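Local coordinates for protein N-ACETYLMURAMOYL-L-ALANINE AMIDASE CwlV (Paenibacillus polymyxa, PDB 1JWQ) that probably cleaves the amide link between sugar and stem peptide in bacterial cell-wall peptidoglycan, acting through the zinc-binding catalytic domain described here, at residues V67-K72 / E133-A138; Y95-A100 / Y125-V130; K102-V107 / T173-V178; N106-Y111 / Q166-G171. All blocks are in the same frame, centred on the assembly; numbering follows the deposited sequence.

Contact 1. Residues V67-K72 / E133-A138; sequences VAENLK and ETTMPA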
loop_
_atom_site.group_PDB
_atom_site.type_symbol
_atom_site.label_atom_id
_atom_site.label_comp_id
_atom_site.label_asym_id
_atom_site.label_seq_id
_atom_site.Cartn_x
_atom_site.Cartn_y
_atom_site.Cartn_z
ATOM N N VAL A 67 -10.996 9.321 -7.366
ATOM C CA VAL A 67 -11.608 9.259 -6.045
ATOM C C VAL A 67 -10.828 10.139 -5.076
ATOM O O VAL A 67 -11.403 10.938 -4.337
ATOM C CB VAL A 67 -11.611 7.818 -5.491
ATOM C CG1 VAL A 67 -12.131 7.811 -4.059
ATOM C CG2 VAL A 67 -12.466 6.927 -6.373
ATOM N N ALA A 68 -9.510 9.982 -5.078
ATOM C CA ALA A 68 -8.655 10.759 -4.198
ATOM C C ALA A 68 -8.802 12.250 -4.473
ATOM O O ALA A 68 -8.925 13.043 -3.545
ATOM C CB ALA A 68 -7.199 10.330 -4.367
ATOM N N GLU A 69 -8.805 12.634 -5.746
ATOM C CA GLU A 69 -8.932 14.046 -6.094
ATOM C C GLU A 69 -10.303 14.607 -5.741
ATOM O O GLU A 69 -10.409 15.674 -5.134
ATOM C CB GLU A 69 -8.662 14.259 -7.584
ATOM C CG GLU A 69 -7.260 13.852 -7.999
ATOM C CD GLU A 69 -6.201 14.538 -7.162
ATOM O OE1 GLU A 69 -5.279 13.846 -6.681
ATOM O OE2 GLU A 69 -6.290 15.772 -6.985
ATOM N N ASN A 70 -11.349 13.881 -6.118
ATOM C CA ASN A 70 -12.712 14.324 -5.853
ATOM C C ASN A 70 -13.040 14.460 -4.366
ATOM O O ASN A 70 -13.720 15.401 -3.964
ATOM C CB ASN A 70 -13.710 13.382 -6.532
ATOM C CG ASN A 70 -15.154 13.748 -6.232
ATOM O OD1 ASN A 70 -15.799 13.122 -5.392
ATOM N ND2 ASN A 70 -15.661 14.777 -6.908
ATOM N N LEU A 71 -12.562 13.525 -3.550
ATOM C CA LEU A 71 -12.824 13.575 -2.114
ATOM C C LEU A 71 -11.798 14.430 -1.373
ATOM O O LEU A 71 -11.826 14.527 -0.141
ATOM C CB LEU A 71 -12.843 12.156 -1.536
ATOM C CG LEU A 71 -13.851 11.204 -2.188
ATOM C CD1 LEU A 71 -13.817 9.849 -1.475
ATOM C CD2 LEU A 71 -15.247 11.810 -2.115
ATOM N N LYS A 72 -10.906 15.054 -2.137
ATOM C CA LYS A 72 -9.859 15.911 -1.591
ATOM C C LYS A 72 -9.077 15.208 -0.487
ATOM O O LYS A 72 -8.952 15.718 0.624
ATOM C CB LYS A 72 -10.463 17.210 -1.051
ATOM C CG LYS A 72 -11.247 18.004 -2.086
ATOM C CD LYS A 72 -11.717 19.347 -1.532
ATOM C CE LYS A 72 -12.583 19.179 -0.293
ATOM N NZ LYS A 72 -13.785 18.339 -0.551
ATOM N N GLU A 133 -0.362 11.214 -10.823
ATOM C CA GLU A 133 -1.530 12.025 -11.149
ATOM C C GLU A 133 -2.282 12.576 -9.946
ATOM O O GLU A 133 -3.117 13.468 -10.090
ATOM C CB GLU A 133 -2.472 11.226 -12.052
ATOM C CG GLU A 133 -1.806 10.793 -13.354
ATOM C CD GLU A 133 -1.290 11.972 -14.170
ATOM O OE1 GLU A 133 -0.213 11.848 -14.794
ATOM O OE2 GLU A 133 -1.963 13.020 -14.192
ATOM N N THR A 134 -1.989 12.044 -8.764
ATOM C CA THR A 134 -2.621 12.532 -7.545
ATOM C C THR A 134 -1.974 13.873 -7.215
ATOM O O THR A 134 -0.844 14.137 -7.634
ATOM C CB THR A 134 -2.407 11.554 -6.379
ATOM O OG1 THR A 134 -1.171 10.854 -6.565
ATOM C CG2 THR A 134 -3.560 10.555 -6.306
ATOM N N THR A 135 -2.687 14.718 -6.475
ATOM C CA THR A 135 -2.165 16.034 -6.119
ATOM C C THR A 135 -1.849 16.182 -4.637
ATOM O O THR A 135 -1.318 17.209 -4.217
ATOM C CB THR A 135 -3.146 17.152 -6.505
ATOM O OG1 THR A 135 -4.353 17.006 -5.746
ATOM C CG2 THR A 135 -3.474 17.085 -7.993
ATOM N N MET A 136 -2.201 15.175 -3.841
ATOM C CA MET A 136 -1.908 15.210 -2.414
ATOM C C MET A 136 -0.752 14.240 -2.176
ATOM O O MET A 136 -0.390 13.476 -3.074
ATOM C CB MET A 136 -3.136 14.781 -1.588
ATOM C CG MET A 136 -3.504 13.292 -1.665
ATOM S SD MET A 136 -4.184 12.742 -3.252
ATOM C CE MET A 136 -5.569 13.924 -3.475
ATOM N N PRO A 137 -0.147 14.263 -0.976
ATOM C CA PRO A 137 0.962 13.335 -0.730
ATOM C C PRO A 137 0.504 11.922 -1.057
ATOM O O PRO A 137 -0.507 11.457 -0.537
ATOM C CB PRO A 137 1.255 13.541 0.752
ATOM C CG PRO A 137 0.987 15.007 0.923
ATOM C CD PRO A 137 -0.321 15.189 0.158
ATOM N N ALA A 138 1.244 11.243 -1.927
ATOM C CA ALA A 138 0.857 9.903 -2.337
ATOM C C ALA A 138 2.036 8.969 -2.481
ATOM O O ALA A 138 3.035 9.299 -3.118
ATOM C CB ALA A 138 0.087 9.968 -3.662
#
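Two torsions bring Glu69 to Thr135: CG of the glutamate stands anti to its carbonyl carbon (chi1 -61°), and a bend at chi2 (-54°) places CD on the side of the loop 133-138. On the partner, OG1 of Thr135 sits between the backbone N and the carbonyl carbon (chi1 64°), where it faces the carboxylate together with the amide of the same residue. The result illustrates how one carboxylate can hold a loop by two bonds at once. Thr135 N donates to Glu69 OE1 at 2.7 Å, on the syn side but out of the carboxylate plane, while Thr135 OG1 donates to the syn lone pair of Glu69 OE2 at 2.6 Å. The Met136 chain, bent at chi2 and chi3, adds an apolar contact, its SD 4.0 Å from Ala68 CB. Its methyl packs against two oxygens, with Met136 CE 3.5 Å from Ala68 O and 3.2 Å from Glu69 OE1. Thr134 CG2 closes on Ala68 CB at 4.1 Å, and the hydroxyl of Thr134 bonds Val130 O. Just beyond, Lys72 has positive phi and ends the helix in a Schellman motif. The contact thus joins the C-terminal turns of helix 61-70 to the loop between helix 129-132 and strand 138-145, with Phe76 of strand 75-82 touching Ala68, Thr134 and Met136.

Contact 2. Residues Y95-A100 / Y125-V130; sequences YYQRSA and YGNFHV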
loop_
_atom_site.group_PDB
_atom_site.type_symbol
_atom_site.label_atom_id
_atom_site.label_comp_id
_atom_site.label_asym_id
_atom_site.label_seq_id
_atom_site.Cartn_x
_atom_site.Cartn_y
_atom_site.Cartn_z
ATOM N N TYR A 95 7.503 3.893 -2.635
ATOM C CA TYR A 95 7.678 4.780 -3.783
ATOM C C TYR A 95 6.925 6.100 -3.689
ATOM O O TYR A 95 5.832 6.171 -3.128
ATOM C CB TYR A 95 7.204 4.093 -5.061
ATOM C CG TYR A 95 8.040 2.925 -5.495
ATOM C CD1 TYR A 95 7.770 1.635 -5.042
ATOM C CD2 TYR A 95 9.099 3.111 -6.378
ATOM C CE1 TYR A 95 8.539 0.554 -5.467
ATOM C CE2 TYR A 95 9.869 2.045 -6.808
ATOM C CZ TYR A 95 9.586 0.771 -6.353
ATOM O OH TYR A 95 10.338 -0.288 -6.803
ATOM N N TYR A 96 7.517 7.139 -4.269
ATOM C CA TYR A 96 6.907 8.462 -4.338
ATOM C C TYR A 96 7.206 8.885 -5.777
ATOM O O TYR A 96 8.092 8.308 -6.415
ATOM C CB TYR A 96 7.580 9.448 -3.375
ATOM C CG TYR A 96 8.950 9.890 -3.840
ATOM C CD1 TYR A 96 10.075 9.098 -3.615
ATOM C CD2 TYR A 96 9.109 11.064 -4.579
ATOM C CE1 TYR A 96 11.325 9.464 -4.120
ATOM C CE2 TYR A 96 10.347 11.434 -5.087
ATOM C CZ TYR A 96 11.449 10.627 -4.854
ATOM O OH TYR A 96 12.669 10.986 -5.369
ATOM N N GLN A 97 6.480 9.870 -6.296
ATOM C CA GLN A 97 6.731 10.344 -7.659
ATOM C C GLN A 97 6.893 11.854 -7.676
ATOM O O GLN A 97 7.601 12.399 -8.520
ATOM C CB GLN A 97 5.593 9.938 -8.606
ATOM C CG GLN A 97 5.908 10.079 -10.107
ATOM C CD GLN A 97 5.746 11.495 -10.650
ATOM O OE1 GLN A 97 4.845 12.235 -10.251
ATOM N NE2 GLN A 97 6.609 11.867 -11.594
ATOM N N ARG A 98 6.249 12.527 -6.729
ATOM C CA ARG A 98 6.322 13.982 -6.650
ATOM C C ARG A 98 7.040 14.464 -5.402
ATOM O O ARG A 98 7.003 13.818 -4.359
ATOM C CB ARG A 98 4.916 14.584 -6.692
ATOM C CG ARG A 98 4.255 14.476 -8.051
ATOM C CD ARG A 98 2.761 14.747 -7.982
ATOM N NE ARG A 98 2.044 13.699 -7.260
ATOM C CZ ARG A 98 1.556 13.827 -6.030
ATOM N NH1 ARG A 98 1.705 14.969 -5.369
ATOM N NH2 ARG A 98 0.914 12.811 -5.463
ATOM N N SER A 99 7.701 15.608 -5.520
ATOM C CA SER A 99 8.426 16.182 -4.397
ATOM C C SER A 99 7.544 16.333 -3.159
ATOM O O SER A 99 7.966 16.024 -2.047
ATOM C CB SER A 99 8.992 17.552 -4.784
ATOM O OG SER A 99 9.604 18.173 -3.666
ATOM N N ALA A 100 6.317 16.807 -3.358
ATOM C CA ALA A 100 5.381 17.024 -2.259
ATOM C C ALA A 100 4.984 15.751 -1.511
ATOM O O ALA A 100 4.351 15.822 -0.453
ATOM C CB ALA A 100 4.129 17.737 -2.778
ATOM N N TYR A 125 12.069 6.509 -6.218
ATOM C CA TYR A 125 11.223 7.245 -7.134
ATOM C C TYR A 125 10.565 6.205 -8.025
ATOM O O TYR A 125 11.211 5.250 -8.460
ATOM C CB TYR A 125 12.042 8.211 -7.998
ATOM C CG TYR A 125 11.255 8.779 -9.159
ATOM C CD1 TYR A 125 11.274 8.164 -10.412
ATOM C CD2 TYR A 125 10.465 9.910 -8.996
ATOM C CE1 TYR A 125 10.524 8.668 -11.474
ATOM C CE2 TYR A 125 9.709 10.422 -10.049
ATOM C CZ TYR A 125 9.744 9.796 -11.284
ATOM O OH TYR A 125 9.000 10.302 -12.319
ATOM N N GLY A 126 9.275 6.380 -8.272
ATOM C CA GLY A 126 8.555 5.457 -9.126
ATOM C C GLY A 126 7.544 6.225 -9.952
ATOM O O GLY A 126 6.687 6.920 -9.401
ATOM N N ASN A 127 7.648 6.125 -11.271
ATOM C CA ASN A 127 6.716 6.820 -12.140
ATOM C C ASN A 127 5.458 5.985 -12.326
ATOM O O ASN A 127 5.224 5.416 -13.388
ATOM C CB ASN A 127 7.355 7.121 -13.497
ATOM C CG ASN A 127 6.439 7.926 -14.397
ATOM O OD1 ASN A 127 5.718 8.811 -13.932
ATOM N ND2 ASN A 127 6.468 7.633 -15.690
ATOM N N PHE A 128 4.648 5.926 -11.274
ATOM C CA PHE A 128 3.411 5.155 -11.288
ATOM C C PHE A 128 2.220 6.103 -11.312
ATOM O O PHE A 128 2.147 7.046 -10.526
ATOM C CB PHE A 128 3.355 4.255 -10.051
ATOM C CG PHE A 128 4.566 3.370 -9.893
ATOM C CD1 PHE A 128 5.157 3.195 -8.647
ATOM C CD2 PHE A 128 5.124 2.725 -10.995
ATOM C CE1 PHE A 128 6.285 2.394 -8.493
ATOM C CE2 PHE A 128 6.257 1.920 -10.852
ATOM C CZ PHE A 128 6.837 1.755 -9.600
ATOM N N HIS A 129 1.287 5.833 -12.217
ATOM C CA HIS A 129 0.101 6.658 -12.403
ATOM C C HIS A 129 -0.572 7.149 -11.123
ATOM O O HIS A 129 -0.754 8.348 -10.936
ATOM C CB HIS A 129 -0.925 5.897 -13.253
ATOM C CG HIS A 129 -2.103 6.722 -13.670
ATOM N ND1 HIS A 129 -2.399 6.979 -14.990
ATOM C CD2 HIS A 129 -3.061 7.346 -12.942
ATOM C CE1 HIS A 129 -3.487 7.727 -15.060
ATOM N NE2 HIS A 129 -3.908 7.962 -13.831
ATOM N N VAL A 130 -0.941 6.230 -10.240
ATOM C CA VAL A 130 -1.639 6.631 -9.022
ATOM C C VAL A 130 -0.898 7.592 -8.094
ATOM O O VAL A 130 -1.540 8.342 -7.360
ATOM C CB VAL A 130 -2.119 5.395 -8.216
ATOM C CG1 VAL A 130 -3.036 4.541 -9.091
ATOM C CG2 VAL A 130 -0.938 4.584 -7.730
#
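Gln97 and Tyr125 run side by side and point the same way, joined by a nearly straight bond from Gln97 NE2 to Tyr125 OH (2.9 Å, 167°), with the hydroxyl close to the amide plane. Gln97 CG also packs 3.3 Å from Gly126 O. An alanine in place of Gln97 would probably leave Tyr125 OH without this donor and set its ring freer to turn. Two T-shaped pairs adjoin: the edge of Tyr125 meets the face of Tyr96, and the edge of Phe128 meets the face of Tyr95, where Phe128 CE1 stands 3.5 Å from Tyr95 CG. The two segments belong to a beta-alpha-beta crossover, in which parallel strands 92-96 and 120-125 are connected through helix 102-116. Tyr96 bridges Tyr125, and Gly126 N donates to Tyr96 O at 2.9 Å. Gly126 has no side chain, and a CB on it would fall 2.6 Å from Tyr95 CD2, a clash. In the second shell, Tyr95 OH bonds Glu93 OE1, Asn127 OD1 accepts from Arg132 NH1, and Phe128 leans on Leu140. The Phe128 side chain, just before helix 129-132, lies about 9 Å from the zinc ion.

Contact 3. Residues K102-V107 / T173-V178; sequences KAFANV and TEYLDV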
loop_
_atom_site.group_PDB
_atom_site.type_symbol
_atom_site.label_atom_id
_atom_site.label_comp_id
_atom_site.label_asym_id
_atom_site.label_seq_id
_atom_site.Cartn_x
_atom_site.Cartn_y
_atom_site.Cartn_z
ATOM N N LYS A 102 7.400 13.296 -0.820
ATOM C CA LYS A 102 8.581 12.759 -0.152
ATOM C C LYS A 102 8.512 12.735 1.373
ATOM O O LYS A 102 8.918 11.750 1.992
ATOM C CB LYS A 102 9.835 13.517 -0.600
ATOM C CG LYS A 102 10.022 13.533 -2.109
ATOM C CD LYS A 102 11.379 14.102 -2.509
ATOM C CE LYS A 102 12.508 13.157 -2.123
ATOM N NZ LYS A 102 13.837 13.657 -2.573
ATOM N N ALA A 103 8.001 13.804 1.978
ATOM C CA ALA A 103 7.905 13.865 3.435
ATOM C C ALA A 103 7.056 12.709 3.936
ATOM O O ALA A 103 7.412 12.027 4.893
ATOM C CB ALA A 103 7.292 15.189 3.871
ATOM N N PHE A 104 5.928 12.495 3.272
ATOM C CA PHE A 104 5.026 11.417 3.642
ATOM C C PHE A 104 5.716 10.068 3.421
ATOM O O PHE A 104 5.618 9.177 4.256
ATOM C CB PHE A 104 3.739 11.528 2.818
ATOM C CG PHE A 104 2.736 10.436 3.084
ATOM C CD1 PHE A 104 2.569 9.907 4.363
ATOM C CD2 PHE A 104 1.934 9.963 2.055
ATOM C CE1 PHE A 104 1.607 8.917 4.605
ATOM C CE2 PHE A 104 0.971 8.980 2.282
ATOM C CZ PHE A 104 0.808 8.455 3.564
ATOM N N ALA A 105 6.418 9.912 2.303
ATOM C CA ALA A 105 7.112 8.651 2.048
ATOM C C ALA A 105 8.114 8.374 3.172
ATOM O O ALA A 105 8.234 7.244 3.645
ATOM C CB ALA A 105 7.833 8.699 0.701
ATOM N N ASN A 106 8.829 9.410 3.602
ATOM C CA ASN A 106 9.806 9.256 4.678
ATOM C C ASN A 106 9.137 8.801 5.973
ATOM O O ASN A 106 9.595 7.859 6.617
ATOM C CB ASN A 106 10.556 10.570 4.929
ATOM C CG ASN A 106 11.499 10.934 3.794
ATOM O OD1 ASN A 106 12.221 10.084 3.276
ATOM N ND2 ASN A 106 11.512 12.208 3.415
ATOM N N VAL A 107 8.057 9.472 6.362
ATOM C CA VAL A 107 7.360 9.097 7.588
ATOM C C VAL A 107 6.768 7.700 7.433
ATOM O O VAL A 107 6.940 6.845 8.301
ATOM C CB VAL A 107 6.241 10.111 7.937
ATOM C CG1 VAL A 107 5.457 9.645 9.168
ATOM C CG2 VAL A 107 6.859 11.482 8.201
ATOM N N THR A 173 -1.089 7.952 10.432
ATOM C CA THR A 173 -1.436 8.651 11.659
ATOM C C THR A 173 -0.351 9.641 12.066
ATOM O O THR A 173 -0.644 10.782 12.424
ATOM C CB THR A 173 -1.655 7.654 12.803
ATOM O OG1 THR A 173 -2.697 6.744 12.435
ATOM C CG2 THR A 173 -2.048 8.383 14.082
ATOM N N GLU A 174 0.900 9.201 12.010
ATOM C CA GLU A 174 2.016 10.061 12.380
ATOM C C GLU A 174 2.155 11.233 11.421
ATOM O O GLU A 174 2.327 12.368 11.852
ATOM C CB GLU A 174 3.324 9.265 12.401
ATOM C CG GLU A 174 3.416 8.219 13.500
ATOM C CD GLU A 174 3.662 8.814 14.875
ATOM O OE1 GLU A 174 3.930 10.033 14.968
ATOM O OE2 GLU A 174 3.602 8.053 15.862
ATOM N N TYR A 175 2.076 10.962 10.122
ATOM C CA TYR A 175 2.211 12.027 9.134
ATOM C C TYR A 175 1.107 13.068 9.251
ATOM O O TYR A 175 1.365 14.270 9.169
ATOM C CB TYR A 175 2.201 11.469 7.708
ATOM C CG TYR A 175 2.414 12.551 6.670
ATOM C CD1 TYR A 175 3.656 13.168 6.528
ATOM C CD2 TYR A 175 1.362 12.995 5.868
ATOM C CE1 TYR A 175 3.850 14.206 5.613
ATOM C CE2 TYR A 175 1.542 14.033 4.949
ATOM C CZ TYR A 175 2.790 14.632 4.829
ATOM O OH TYR A 175 2.977 15.654 3.926
ATOM N N LEU A 176 -0.124 12.604 9.439
ATOM C CA LEU A 176 -1.264 13.504 9.552
ATOM C C LEU A 176 -1.394 14.105 10.945
ATOM O O LEU A 176 -2.264 14.939 11.189
ATOM C CB LEU A 176 -2.549 12.772 9.167
ATOM C CG LEU A 176 -2.634 12.427 7.677
ATOM C CD1 LEU A 176 -3.934 11.686 7.395
ATOM C CD2 LEU A 176 -2.557 13.712 6.854
ATOM N N ASP A 177 -0.520 13.673 11.848
ATOM C CA ASP A 177 -0.496 14.177 13.215
ATOM C C ASP A 177 -1.873 14.124 13.872
ATOM O O ASP A 177 -2.374 15.123 14.389
ATOM C CB ASP A 177 0.055 15.608 13.211
ATOM C CG ASP A 177 0.376 16.123 14.601
ATOM O OD1 ASP A 177 0.794 15.318 15.462
ATOM O OD2 ASP A 177 0.228 17.342 14.823
ATOM N N VAL A 178 -2.485 12.944 13.847
ATOM C CA VAL A 178 -3.799 12.753 14.452
ATOM C C VAL A 178 -3.760 11.674 15.531
ATOM O O VAL A 178 -4.726 10.934 15.717
ATOM C CB VAL A 178 -4.863 12.368 13.395
ATOM C CG1 VAL A 178 -5.153 13.562 12.494
ATOM C CG2 VAL A 178 -4.376 11.182 12.566
HETATM O O HOH W 1 4.507 14.568 1.953
#
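The ring of Tyr175 carries Phe104 on one face and Val107 at its edge. Phe104 CB stands over the ring centre, 3.8 Å from the centroid, in a CH-pi contact, and Phe104 CD1 reaches the same face on the CG side, 3.5 Å from Tyr175 CG. The two rings meet obliquely, their planes 38° apart. Near the ring plane, Val107 CG2 touches Tyr175 CD1 at 4.0 Å. Ala103 CB packs on Tyr175 CE1, also at 4.0 Å. A chi1 of -177° sets CG of Tyr175 anti to the backbone N, on the side of helix 102-116, and the ring then extends to the first turns of that helix. Its hydroxyl meets a water 2.7 Å from Tyr175 OH, and that water accepts from Phe104 N, an amide in the opening part of the helix. Val107 CG1 also packs on Glu174 CB, whose carboxylate turns away to a salt bridge with Lys179. Asp177, with positive phi, forms a Schellman motif at the C-terminal side of helix 158-176. Phe104 and Tyr175 both touch Val75 of strand 75-82, as expected of neighbouring helices layered on one face of the sheet in an open alpha-beta-alpha fold.

Contact 4. Residues N106-Y111 / Q166-G171; sequences NVMHKY and QGIADG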
loop_
_atom_site.group_PDB
_atom_site.type_symbol
_atom_site.label_atom_id
_atom_site.label_comp_id
_atom_site.label_asym_id
_atom_site.label_seq_id
_atom_site.Cartn_x
_atom_site.Cartn_y
_atom_site.Cartn_z
ATOM N N ASN A 106 8.829 9.410 3.602
ATOM C CA ASN A 106 9.806 9.256 4.678
ATOM C C ASN A 106 9.137 8.801 5.973
ATOM O O ASN A 106 9.595 7.859 6.617
ATOM C CB ASN A 106 10.556 10.570 4.929
ATOM C CG ASN A 106 11.499 10.934 3.794
ATOM O OD1 ASN A 106 12.221 10.084 3.276
ATOM N ND2 ASN A 106 11.512 12.208 3.415
ATOM N N VAL A 107 8.057 9.472 6.362
ATOM C CA VAL A 107 7.360 9.097 7.588
ATOM C C VAL A 107 6.768 7.700 7.433
ATOM O O VAL A 107 6.940 6.845 8.301
ATOM C CB VAL A 107 6.241 10.111 7.937
ATOM C CG1 VAL A 107 5.457 9.645 9.168
ATOM C CG2 VAL A 107 6.859 11.482 8.201
ATOM N N MET A 108 6.082 7.458 6.321
ATOM C CA MET A 108 5.487 6.146 6.090
ATOM C C MET A 108 6.528 5.032 6.197
ATOM O O MET A 108 6.336 4.057 6.921
ATOM C CB MET A 108 4.823 6.092 4.711
ATOM C CG MET A 108 4.321 4.710 4.319
ATOM S SD MET A 108 3.104 4.044 5.483
ATOM C CE MET A 108 1.634 4.866 4.893
ATOM N N HIS A 109 7.637 5.182 5.484
ATOM C CA HIS A 109 8.682 4.163 5.502
ATOM C C HIS A 109 9.214 3.913 6.909
ATOM O O HIS A 109 9.528 2.783 7.268
ATOM C CB HIS A 109 9.840 4.570 4.587
ATOM C CG HIS A 109 10.688 3.418 4.148
ATOM N ND1 HIS A 109 10.217 2.423 3.318
ATOM C CD2 HIS A 109 11.972 3.093 4.436
ATOM C CE1 HIS A 109 11.174 1.535 3.114
ATOM N NE2 HIS A 109 12.248 1.918 3.781
ATOM N N LYS A 110 9.313 4.979 7.697
ATOM C CA LYS A 110 9.809 4.896 9.071
ATOM C C LYS A 110 9.047 3.862 9.906
ATOM O O LYS A 110 9.640 3.130 10.701
ATOM C CB LYS A 110 9.705 6.273 9.740
ATOM C CG LYS A 110 10.287 6.348 11.149
ATOM C CD LYS A 110 10.086 7.732 11.754
ATOM C CE LYS A 110 10.925 7.922 13.016
ATOM N NZ LYS A 110 10.736 6.824 14.003
ATOM N N TYR A 111 7.735 3.789 9.720
ATOM C CA TYR A 111 6.925 2.844 10.487
ATOM C C TYR A 111 6.552 1.589 9.717
ATOM O O TYR A 111 6.402 0.505 10.287
ATOM C CB TYR A 111 5.658 3.540 10.983
ATOM C CG TYR A 111 5.968 4.733 11.847
ATOM C CD1 TYR A 111 6.074 6.010 11.295
ATOM C CD2 TYR A 111 6.230 4.577 13.207
ATOM C CE1 TYR A 111 6.437 7.104 12.081
ATOM C CE2 TYR A 111 6.593 5.657 13.996
ATOM C CZ TYR A 111 6.697 6.916 13.428
ATOM O OH TYR A 111 7.068 7.986 14.210
ATOM N N GLN A 166 -0.605 -2.358 10.811
ATOM C CA GLN A 166 -0.475 -1.396 11.898
ATOM C C GLN A 166 0.631 -0.408 11.566
ATOM O O GLN A 166 0.521 0.780 11.864
ATOM C CB GLN A 166 -0.150 -2.098 13.219
ATOM C CG GLN A 166 -0.054 -1.136 14.398
ATOM C CD GLN A 166 -1.376 -0.447 14.704
ATOM O OE1 GLN A 166 -2.375 -1.103 15.010
ATOM N NE2 GLN A 166 -1.388 0.878 14.625
ATOM N N GLY A 167 1.698 -0.906 10.949
ATOM C CA GLY A 167 2.804 -0.043 10.577
ATOM C C GLY A 167 2.357 0.987 9.555
ATOM O O GLY A 167 2.707 2.165 9.648
ATOM N N ILE A 168 1.580 0.545 8.573
ATOM C CA ILE A 168 1.075 1.442 7.541
ATOM C C ILE A 168 0.142 2.468 8.181
ATOM O O ILE A 168 0.195 3.662 7.868
ATOM C CB ILE A 168 0.333 0.643 6.443
ATOM C CG1 ILE A 168 1.338 -0.258 5.715
ATOM C CG2 ILE A 168 -0.350 1.583 5.466
ATOM C CD1 ILE A 168 0.716 -1.163 4.650
ATOM N N ALA A 169 -0.701 2.000 9.096
ATOM C CA ALA A 169 -1.623 2.887 9.790
ATOM C C ALA A 169 -0.835 3.944 10.561
ATOM O O ALA A 169 -1.185 5.119 10.538
ATOM C CB ALA A 169 -2.514 2.079 10.744
ATOM N N ASP A 170 0.232 3.527 11.240
ATOM C CA ASP A 170 1.052 4.466 12.003
ATOM C C ASP A 170 1.667 5.518 11.078
ATOM O O ASP A 170 1.704 6.701 11.410
ATOM C CB ASP A 170 2.161 3.726 12.755
ATOM C CG ASP A 170 1.639 2.927 13.936
ATOM O OD1 ASP A 170 2.416 2.134 14.505
ATOM O OD2 ASP A 170 0.456 3.092 14.298
ATOM N N GLY A 171 2.147 5.084 9.918
ATOM C CA GLY A 171 2.735 6.019 8.976
ATOM C C GLY A 171 1.758 7.132 8.635
ATOM O O GLY A 171 2.127 8.305 8.567
#
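Asp170, which packs its CB 3.9 Å from Tyr111 CB, is held one turn back in its own helix: Gln166 NE2 donates to Asp170 OD2 at 2.9 Å, approaching from above the carboxylate plane. The ring of Tyr111 and this carboxylate are nearly perpendicular. Tyr111 CB also meets the backbone, 3.5 Å from Gly167 O. The closest pair of CA atoms is Met108 CA and Gly171 CA, 4.0 Å apart. A CB on Gly171 would fall 2.5 Å from Met108 SD, and one on Gly167 would collide with Tyr111 O. Met108 starts with CG anti to the backbone N (chi1 173°), and bends at chi2 and chi3 bring CE to 3.5 Å from Ile168 O, with Ile168 CG2 slightly farther off. An alanine in place of Met108 would probably open a gap beside Ile168 and Leu141, both of which its longer side chain touches. Val107 CG1 adds a contact with Gly171 O at the other end. Here two glycines four residues apart, a GxxxG pattern, let the segments 106-111 and 166-171 come to 7.6 Å between axes. Their N-to-C directions differ by 150°, which makes this a near-antiparallel, glycine-mediated helix pair on one side of the central sheet.

Contacts 3 and 4 are successive parts of one interface between helices 102-116 and 158-176, their centres about 7 Å apart and joined where Glu174 CG meets Tyr111 CE1 at 3.5 Å. Contacts 1 and 2 meet through Arg98, whose NH2 lies 2.8 Å from Met136 O in a probable hydrogen bond. Contact 3 borders both: Phe104 CB packs 3.8 Å from Pro137 CB, and Lys102 CG lies 3.6 Å from Tyr96 CD2. His10, Glu26 and His80 bind the zinc ion. The side chain of Phe128 in contact 2 is about 9 Å from the zinc ion, that of Ile168 in contact 4 about 13 Å. In contact 1 the Thr134 side chain is about 11 Å from that of His80; contact 3 is remote.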